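Long-range contact in triabin (PDB 1AVG), which inhibits thrombin by forming a one-to-one non-covalent complex with it, suppressing fibrin formation and platelet aggregation while hardly affecting amidolytic activity: residues V101-I113 / E121-D133. Residues are numbered along the deposited sequence; the frame is centred on the assembly and turned at random.
Sequences VSYDNFALVCRSI and EDRYLVFERTKSD. Unlike the reference sequence in segment 121-133: Arg123 (reference Asp), Phe127 (reference Leu).
Cys110 holds SG anti to its backbone N (chi1 -163°), and Tyr124 turns its ring back beside its own N (chi1 -64°). The sulfur therefore lies over one face of the Tyr124 ring, 4.0 Å from Cys110 SG to the ring centroid and shifted toward the rim. On the sheet face that carries Cys110 and Tyr124, Ser112 OG donates to Asp122 OD2 (3.0 Å) from above the carboxylate plane. Cys110 SG is also disulfide-bonded to Cys6, Asp122 OD2 also accepts from Cys6 N, and Tyr124 OH is hydrogen-bonded to Glu9, so all three residues tie the N-terminal part of the chain to this sheet.

Strands 106-115 and 122-128 form an antiparallel hairpin, the last two strands of the lipocalin-like calycin barrel. Paired backbone bonds join Ala107 to Phe127, Val109 to Leu125 and Arg111 to Arg123; Leu125 N reaches Val109 O at 2.7 Å. On the face of these residues, Val109 CB meets the edge of the Phe127 ring, 3.5 Å from CE1. Leu125 CD1 lies over one face of the Arg111 guanidinium, whose NH2 forms a salt bridge with Glu55.

Beyond the strands, Arg129 NE donates to Tyr103 O (3.0 Å, 162° at the hydrogen), with the oxygen in the guanidinium plane. Arg129 NH1 bonds Asn22 O and Thr24 O, linking the 102-105 turn to the start of strand 24-28.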
ATOM      1  N   VAL C 101      -0.971   5.532  14.838  1.00 13.72           N
ATOM      2  CA  VAL C 101      -2.020   6.523  14.978  1.00 17.60           C
ATOM      3  C   VAL C 101      -1.613   7.951  14.655  1.00 18.90           C
ATOM      4  O   VAL C 101      -0.498   8.378  14.933  1.00 23.45           O
ATOM      5  CB  VAL C 101      -2.670   6.467  16.431  1.00 22.34           C
ATOM      6  CG1 VAL C 101      -1.630   6.186  17.484  1.00 19.54           C
ATOM      7  CG2 VAL C 101      -3.396   7.774  16.774  1.00 18.12           C
ATOM      8  N   SER C 102      -2.507   8.653  13.980  1.00 16.99           N
ATOM      9  CA  SER C 102      -2.313  10.044  13.672  1.00 16.09           C
ATOM     10  C   SER C 102      -3.537  10.601  14.362  1.00 18.82           C
ATOM     11  O   SER C 102      -4.656  10.468  13.876  1.00 20.18           O
ATOM     12  CB  SER C 102      -2.366  10.296  12.173  1.00 19.30           C
ATOM     13  OG  SER C 102      -3.509   9.696  11.600  1.00 34.41           O
ATOM     14  N   TYR C 103      -3.322  11.177  15.533  1.00 21.73           N
ATOM     15  CA  TYR C 103      -4.397  11.730  16.352  1.00 19.95           C
ATOM     16  C   TYR C 103      -5.410  12.636  15.654  1.00 18.47           C
ATOM     17  O   TYR C 103      -6.428  12.978  16.243  1.00 21.15           O
ATOM     18  CB  TYR C 103      -3.802  12.465  17.550  1.00 17.80           C
ATOM     19  CG  TYR C 103      -2.664  11.725  18.203  1.00  9.93           C
ATOM     20  CD1 TYR C 103      -2.886  10.561  18.921  1.00 14.20           C
ATOM     21  CD2 TYR C 103      -1.356  12.173  18.066  1.00 19.17           C
ATOM     22  CE1 TYR C 103      -1.825   9.851  19.482  1.00 24.18           C
ATOM     23  CE2 TYR C 103      -0.289  11.476  18.623  1.00 22.05           C
ATOM     24  CZ  TYR C 103      -0.530  10.316  19.325  1.00 24.47           C
ATOM     25  OH  TYR C 103       0.525   9.610  19.850  1.00 32.24           O
ATOM     26  N   ASP C 104      -5.156  13.005  14.405  1.00 16.83           N
ATOM     27  CA  ASP C 104      -6.072  13.883  13.687  1.00 23.68           C
ATOM     28  C   ASP C 104      -6.616  13.264  12.410  1.00 25.14           C
ATOM     29  O   ASP C 104      -7.355  13.913  11.673  1.00 25.29           O
ATOM     30  CB  ASP C 104      -5.389  15.215  13.353  1.00 30.35           C
ATOM     31  CG  ASP C 104      -4.149  15.046  12.482  1.00 39.81           C
ATOM     32  OD1 ASP C 104      -3.438  14.021  12.616  1.00 46.11           O
ATOM     33  OD2 ASP C 104      -3.876  15.950  11.664  1.00 47.69           O
ATOM     34  N   ASN C 105      -6.283  12.001  12.171  1.00 23.13           N
ATOM     35  CA  ASN C 105      -6.719  11.321  10.965  1.00 22.63           C
ATOM     36  C   ASN C 105      -7.320   9.946  11.267  1.00 23.53           C
ATOM     37  O   ASN C 105      -8.544   9.805  11.314  1.00 26.18           O
ATOM     38  CB  ASN C 105      -5.532  11.206  10.008  1.00 28.63           C
ATOM     39  CG  ASN C 105      -5.904  10.614   8.668  1.00 32.68           C
ATOM     40  OD1 ASN C 105      -7.047  10.707   8.216  1.00 36.89           O
ATOM     41  ND2 ASN C 105      -4.932   9.989   8.026  1.00 38.52           N
ATOM     42  N   PHE C 106      -6.473   8.942  11.484  1.00 16.83           N
ATOM     43  CA  PHE C 106      -6.956   7.601  11.783  1.00 12.03           C
ATOM     44  C   PHE C 106      -5.977   6.887  12.699  1.00 13.29           C
ATOM     45  O   PHE C 106      -4.855   7.353  12.901  1.00 10.98           O
ATOM     46  CB  PHE C 106      -7.186   6.795  10.491  1.00 16.67           C
ATOM     47  CG  PHE C 106      -5.921   6.270   9.849  1.00 18.26           C
ATOM     48  CD1 PHE C 106      -5.369   5.050  10.248  1.00 10.80           C
ATOM     49  CD2 PHE C 106      -5.288   6.989   8.846  1.00 10.19           C
ATOM     50  CE1 PHE C 106      -4.211   4.560   9.662  1.00  8.15           C
ATOM     51  CE2 PHE C 106      -4.128   6.500   8.256  1.00  6.98           C
ATOM     52  CZ  PHE C 106      -3.591   5.286   8.666  1.00  3.69           C
ATOM     53  N   ALA C 107      -6.394   5.750  13.246  1.00 16.76           N
ATOM     54  CA  ALA C 107      -5.549   4.983  14.148  1.00 13.47           C
ATOM     55  C   ALA C 107      -5.830   3.505  14.028  1.00 13.16           C
ATOM     56  O   ALA C 107      -6.987   3.091  14.075  1.00 14.77           O
ATOM     57  CB  ALA C 107      -5.790   5.428  15.578  1.00 17.51           C
ATOM     58  N   LEU C 108      -4.774   2.723  13.832  1.00 11.33           N
ATOM     59  CA  LEU C 108      -4.878   1.274  13.732  1.00 13.50           C
ATOM     60  C   LEU C 108      -4.681   0.828  15.180  1.00 17.68           C
ATOM     61  O   LEU C 108      -3.768   1.307  15.850  1.00 20.92           O
ATOM     62  CB  LEU C 108      -3.771   0.738  12.823  1.00 10.09           C
ATOM     63  CG  LEU C 108      -3.847  -0.672  12.216  1.00 12.57           C
ATOM     64  CD1 LEU C 108      -2.651  -1.498  12.656  1.00  8.96           C
ATOM     65  CD2 LEU C 108      -5.158  -1.382  12.549  1.00 12.73           C
ATOM     66  N   VAL C 109      -5.535  -0.065  15.670  1.00 18.35           N
ATOM     67  CA  VAL C 109      -5.481  -0.509  17.065  1.00 17.62           C
ATOM     68  C   VAL C 109      -5.885  -1.981  17.211  1.00 18.92           C
ATOM     69  O   VAL C 109      -6.752  -2.465  16.491  1.00 22.12           O
ATOM     70  CB  VAL C 109      -6.466   0.370  17.938  1.00 15.27           C
ATOM     71  CG1 VAL C 109      -6.596  -0.173  19.340  1.00 19.89           C
ATOM     72  CG2 VAL C 109      -5.999   1.814  17.997  1.00 11.53           C
ATOM     73  N   CYS C 110      -5.226  -2.708  18.106  1.00 18.15           N
ATOM     74  CA  CYS C 110      -5.599  -4.097  18.335  1.00 17.81           C
ATOM     75  C   CYS C 110      -6.461  -4.056  19.587  1.00 20.25           C
ATOM     76  O   CYS C 110      -6.035  -3.524  20.609  1.00 19.71           O
ATOM     77  CB  CYS C 110      -4.374  -4.974  18.557  1.00 16.67           C
ATOM     78  SG  CYS C 110      -4.720  -6.752  18.370  1.00 22.68           S
ATOM     79  N   ARG C 111      -7.687  -4.555  19.484  1.00 24.41           N
ATOM     80  CA  ARG C 111      -8.633  -4.548  20.589  1.00 19.73           C
ATOM     81  C   ARG C 111      -9.037  -5.925  21.088  1.00 23.94           C
ATOM     82  O   ARG C 111      -9.295  -6.841  20.303  1.00 25.76           O
ATOM     83  CB  ARG C 111      -9.868  -3.780  20.152  1.00 21.84           C
ATOM     84  CG  ARG C 111     -11.041  -3.756  21.113  1.00 25.21           C
ATOM     85  CD  ARG C 111     -11.809  -2.474  20.833  1.00 27.48           C
ATOM     86  NE  ARG C 111     -13.266  -2.572  20.747  1.00 26.12           N
ATOM     87  CZ  ARG C 111     -13.944  -3.520  20.113  1.00 21.72           C
ATOM     88  NH1 ARG C 111     -13.322  -4.524  19.508  1.00 23.47           N
ATOM     89  NH2 ARG C 111     -15.248  -3.367  19.937  1.00 18.18           N
ATOM     90  N   SER C 112      -9.047  -6.073  22.404  1.00 24.18           N
ATOM     91  CA  SER C 112      -9.461  -7.314  23.026  1.00 27.05           C
ATOM     92  C   SER C 112     -10.708  -6.993  23.819  1.00 28.60           C
ATOM     93  O   SER C 112     -10.670  -6.150  24.720  1.00 29.87           O
ATOM     94  CB  SER C 112      -8.385  -7.839  23.965  1.00 26.50           C
ATOM     95  OG  SER C 112      -7.233  -8.190  23.235  1.00 39.66           O
ATOM     96  N   ILE C 113     -11.831  -7.568  23.410  1.00 29.71           N
ATOM     97  CA  ILE C 113     -13.075  -7.341  24.126  1.00 33.89           C
ATOM     98  C   ILE C 113     -13.314  -8.631  24.879  1.00 36.15           C
ATOM     99  O   ILE C 113     -13.080  -9.729  24.355  1.00 33.35           O
ATOM    100  CB  ILE C 113     -14.312  -7.040  23.204  1.00 33.93           C
ATOM    101  CG1 ILE C 113     -13.891  -6.713  21.773  1.00 40.48           C
ATOM    102  CG2 ILE C 113     -15.091  -5.851  23.745  1.00 26.81           C
ATOM    103  CD1 ILE C 113     -13.845  -7.909  20.842  1.00 43.67           C
ATOM    104  N   GLU C 121     -11.447 -11.994  22.706  1.00 60.85           N
ATOM    105  CA  GLU C 121     -11.789 -11.662  21.325  1.00 54.62           C
ATOM    106  C   GLU C 121     -10.869 -10.532  20.844  1.00 46.75           C
ATOM    107  O   GLU C 121     -10.926  -9.412  21.354  1.00 43.52           O
ATOM    108  CB  GLU C 121     -13.258 -11.257  21.228  1.00 61.42           C
ATOM    109  CG  GLU C 121     -13.884 -11.527  19.871  1.00 70.65           C
ATOM    110  CD  GLU C 121     -15.343 -11.108  19.799  1.00 80.67           C
ATOM    111  OE1 GLU C 121     -16.141 -11.536  20.668  1.00 83.86           O
ATOM    112  OE2 GLU C 121     -15.690 -10.351  18.863  1.00 85.94           O
ATOM    113  N   ASP C 122      -9.998 -10.851  19.888  1.00 40.52           N
ATOM    114  CA  ASP C 122      -9.027  -9.893  19.362  1.00 36.18           C
ATOM    115  C   ASP C 122      -9.277  -9.535  17.917  1.00 32.55           C
ATOM    116  O   ASP C 122      -9.493 -10.407  17.076  1.00 33.95           O
ATOM    117  CB  ASP C 122      -7.609 -10.458  19.457  1.00 42.32           C
ATOM    118  CG  ASP C 122      -7.232 -10.877  20.858  1.00 48.68           C
ATOM    119  OD1 ASP C 122      -7.897 -11.776  21.410  1.00 55.49           O
ATOM    120  OD2 ASP C 122      -6.255 -10.321  21.398  1.00 49.69           O
ATOM    121  N   ARG C 123      -9.149  -8.255  17.608  1.00 28.87           N
ATOM    122  CA  ARG C 123      -9.362  -7.805  16.250  1.00 26.45           C
ATOM    123  C   ARG C 123      -8.677  -6.459  16.007  1.00 21.85           C
ATOM    124  O   ARG C 123      -8.672  -5.583  16.874  1.00 22.23           O
ATOM    125  CB  ARG C 123     -10.870  -7.742  15.980  1.00 33.26           C
ATOM    126  CG  ARG C 123     -11.282  -7.459  14.545  1.00 47.82           C
ATOM    127  CD  ARG C 123     -12.780  -7.701  14.380  1.00 62.16           C
ATOM    128  NE  ARG C 123     -13.339  -7.074  13.181  1.00 69.93           N
ATOM    129  CZ  ARG C 123     -14.621  -7.142  12.829  1.00 71.68           C
ATOM    130  NH1 ARG C 123     -15.492  -7.812  13.579  1.00 70.21           N
ATOM    131  NH2 ARG C 123     -15.039  -6.536  11.725  1.00 70.73           N
ATOM    132  N   TYR C 124      -8.012  -6.350  14.861  1.00 19.12           N
ATOM    133  CA  TYR C 124      -7.322  -5.125  14.470  1.00 17.51           C
ATOM    134  C   TYR C 124      -8.371  -4.193  13.883  1.00 17.38           C
ATOM    135  O   TYR C 124      -9.023  -4.526  12.892  1.00 18.08           O
ATOM    136  CB  TYR C 124      -6.224  -5.433  13.442  1.00 19.37           C
ATOM    137  CG  TYR C 124      -5.105  -6.318  13.975  1.00 16.30           C
ATOM    138  CD1 TYR C 124      -4.042  -5.778  14.702  1.00  7.72           C
ATOM    139  CD2 TYR C 124      -5.117  -7.693  13.761  1.00 19.48           C
ATOM    140  CE1 TYR C 124      -3.022  -6.593  15.204  1.00 17.93           C
ATOM    141  CE2 TYR C 124      -4.101  -8.514  14.253  1.00 24.29           C
ATOM    142  CZ  TYR C 124      -3.059  -7.963  14.974  1.00 24.56           C
ATOM    143  OH  TYR C 124      -2.063  -8.792  15.462  1.00 28.81           O
ATOM    144  N   LEU C 125      -8.546  -3.038  14.512  1.00 18.13           N
ATOM    145  CA  LEU C 125      -9.551  -2.068  14.094  1.00 16.47           C
ATOM    146  C   LEU C 125      -8.932  -0.732  13.707  1.00 15.53           C
ATOM    147  O   LEU C 125      -7.805  -0.427  14.095  1.00 18.44           O
ATOM    148  CB  LEU C 125     -10.545  -1.844  15.238  1.00 15.50           C
ATOM    149  CG  LEU C 125     -11.177  -3.065  15.909  1.00 15.45           C
ATOM    150  CD1 LEU C 125     -11.862  -2.621  17.195  1.00  8.85           C
ATOM    151  CD2 LEU C 125     -12.158  -3.740  14.977  1.00 12.62           C
ATOM    152  N   VAL C 126      -9.688   0.066  12.955  1.00 12.06           N
ATOM    153  CA  VAL C 126      -9.242   1.377  12.510  1.00 12.22           C
ATOM    154  C   VAL C 126     -10.221   2.462  12.959  1.00 16.17           C
ATOM    155  O   VAL C 126     -11.363   2.502  12.494  1.00 18.73           O
ATOM    156  CB  VAL C 126      -9.106   1.427  10.973  1.00  8.02           C
ATOM    157  CG1 VAL C 126      -8.896   2.863  10.505  1.00  9.56           C
ATOM    158  CG2 VAL C 126      -7.956   0.560  10.524  1.00  2.71           C
ATOM    159  N   PHE C 127      -9.773   3.329  13.865  1.00 14.43           N
ATOM    160  CA  PHE C 127     -10.600   4.420  14.373  1.00 14.96           C
ATOM    161  C   PHE C 127     -10.421   5.620  13.457  1.00 18.08           C
ATOM    162  O   PHE C 127      -9.300   6.062  13.216  1.00 24.06           O
ATOM    163  CB  PHE C 127     -10.179   4.815  15.795  1.00 19.28           C
ATOM    164  CG  PHE C 127     -10.392   3.738  16.840  1.00 24.35           C
ATOM    165  CD1 PHE C 127      -9.485   2.692  16.984  1.00 27.28           C
ATOM    166  CD2 PHE C 127     -11.465   3.812  17.730  1.00 28.96           C
ATOM    167  CE1 PHE C 127      -9.639   1.746  18.004  1.00 26.90           C
ATOM    168  CE2 PHE C 127     -11.625   2.867  18.752  1.00 23.13           C
ATOM    169  CZ  PHE C 127     -10.712   1.840  18.887  1.00 21.77           C
ATOM    170  N   GLU C 128     -11.517   6.142  12.936  1.00 20.45           N
ATOM    171  CA  GLU C 128     -11.463   7.295  12.054  1.00 22.11           C
ATOM    172  C   GLU C 128     -11.799   8.572  12.794  1.00 25.08           C
ATOM    173  O   GLU C 128     -12.632   8.570  13.694  1.00 31.26           O
ATOM    174  CB  GLU C 128     -12.441   7.120  10.904  1.00 16.76           C
ATOM    175  CG  GLU C 128     -12.004   6.079   9.926  1.00 20.76           C
ATOM    176  CD  GLU C 128     -12.915   6.003   8.739  1.00 25.27           C
ATOM    177  OE1 GLU C 128     -12.997   6.998   7.981  1.00 27.36           O
ATOM    178  OE2 GLU C 128     -13.553   4.944   8.569  1.00 34.50           O
ATOM    179  N   ARG C 129     -11.141   9.659  12.427  1.00 24.24           N
ATOM    180  CA  ARG C 129     -11.401  10.936  13.058  1.00 25.76           C
ATOM    181  C   ARG C 129     -12.511  11.633  12.276  1.00 31.63           C
ATOM    182  O   ARG C 129     -13.242  12.457  12.820  1.00 34.67           O
ATOM    183  CB  ARG C 129     -10.123  11.774  13.077  1.00 20.60           C
ATOM    184  CG  ARG C 129     -10.051  12.809  14.181  1.00 19.38           C
ATOM    185  CD  ARG C 129     -10.327  12.193  15.536  1.00 21.91           C
ATOM    186  NE  ARG C 129      -9.345  12.573  16.552  1.00 25.76           N
ATOM    187  CZ  ARG C 129      -9.612  12.699  17.852  1.00 26.55           C
ATOM    188  NH1 ARG C 129     -10.834  12.489  18.319  1.00 21.84           N
ATOM    189  NH2 ARG C 129      -8.636  12.983  18.700  1.00 32.62           N
ATOM    190  N   THR C 130     -12.659  11.263  11.006  1.00 36.36           N
ATOM    191  CA  THR C 130     -13.684  11.842  10.137  1.00 37.96           C
ATOM    192  C   THR C 130     -14.864  10.884   9.919  1.00 38.33           C
ATOM    193  O   THR C 130     -14.672   9.689   9.657  1.00 37.21           O
ATOM    194  CB  THR C 130     -13.057  12.298   8.775  1.00 42.30           C
ATOM    195  OG1 THR C 130     -13.150  13.724   8.658  1.00 42.85           O
ATOM    196  CG2 THR C 130     -13.736  11.630   7.565  1.00 44.20           C
ATOM    197  N   LYS C 131     -16.082  11.414  10.038  1.00 36.91           N
ATOM    198  CA  LYS C 131     -17.289  10.620   9.857  1.00 36.87           C
ATOM    199  C   LYS C 131     -17.532  10.280   8.394  1.00 37.89           C
ATOM    200  O   LYS C 131     -17.561  11.155   7.531  1.00 40.21           O
ATOM    201  CB  LYS C 131     -18.502  11.351  10.422  1.00 35.51           C
ATOM    202  CG  LYS C 131     -19.807  10.610  10.190  1.00 43.22           C
ATOM    203  CD  LYS C 131     -20.955  11.235  10.964  1.00 50.94           C
ATOM    204  CE  LYS C 131     -21.228  12.648  10.505  1.00 52.89           C
ATOM    205  NZ  LYS C 131     -22.217  13.293  11.394  1.00 56.59           N
ATOM    206  N   SER C 132     -17.757   9.005   8.127  1.00 41.64           N
ATOM    207  CA  SER C 132     -17.991   8.536   6.769  1.00 46.21           C
ATOM    208  C   SER C 132     -19.435   8.759   6.318  1.00 48.12           C
ATOM    209  O   SER C 132     -20.079   7.830   5.844  1.00 51.34           O
ATOM    210  CB  SER C 132     -17.616   7.047   6.673  1.00 47.45           C
ATOM    211  OG  SER C 132     -17.538   6.582   5.337  1.00 50.97           O
ATOM    212  N   ASP C 133     -19.942   9.982   6.482  1.00 50.02           N
ATOM    213  CA  ASP C 133     -21.307  10.351   6.078  1.00 56.30           C
ATOM    214  C   ASP C 133     -22.448   9.454   6.571  1.00 57.35           C
ATOM    215  O   ASP C 133     -23.266   9.888   7.378  1.00 63.00           O
ATOM    216  CB  ASP C 133     -21.392  10.524   4.555  1.00 63.77           C
ATOM    217  CG  ASP C 133     -20.591  11.723   4.046  1.00 73.68           C
ATOM    218  OD1 ASP C 133     -20.065  12.509   4.871  1.00 75.69           O
ATOM    219  OD2 ASP C 133     -20.492  11.878   2.808  1.00 77.02           O
TER
HETATM  220  O   HOH W   1     -10.727  10.052   8.616  1.00 30.92           O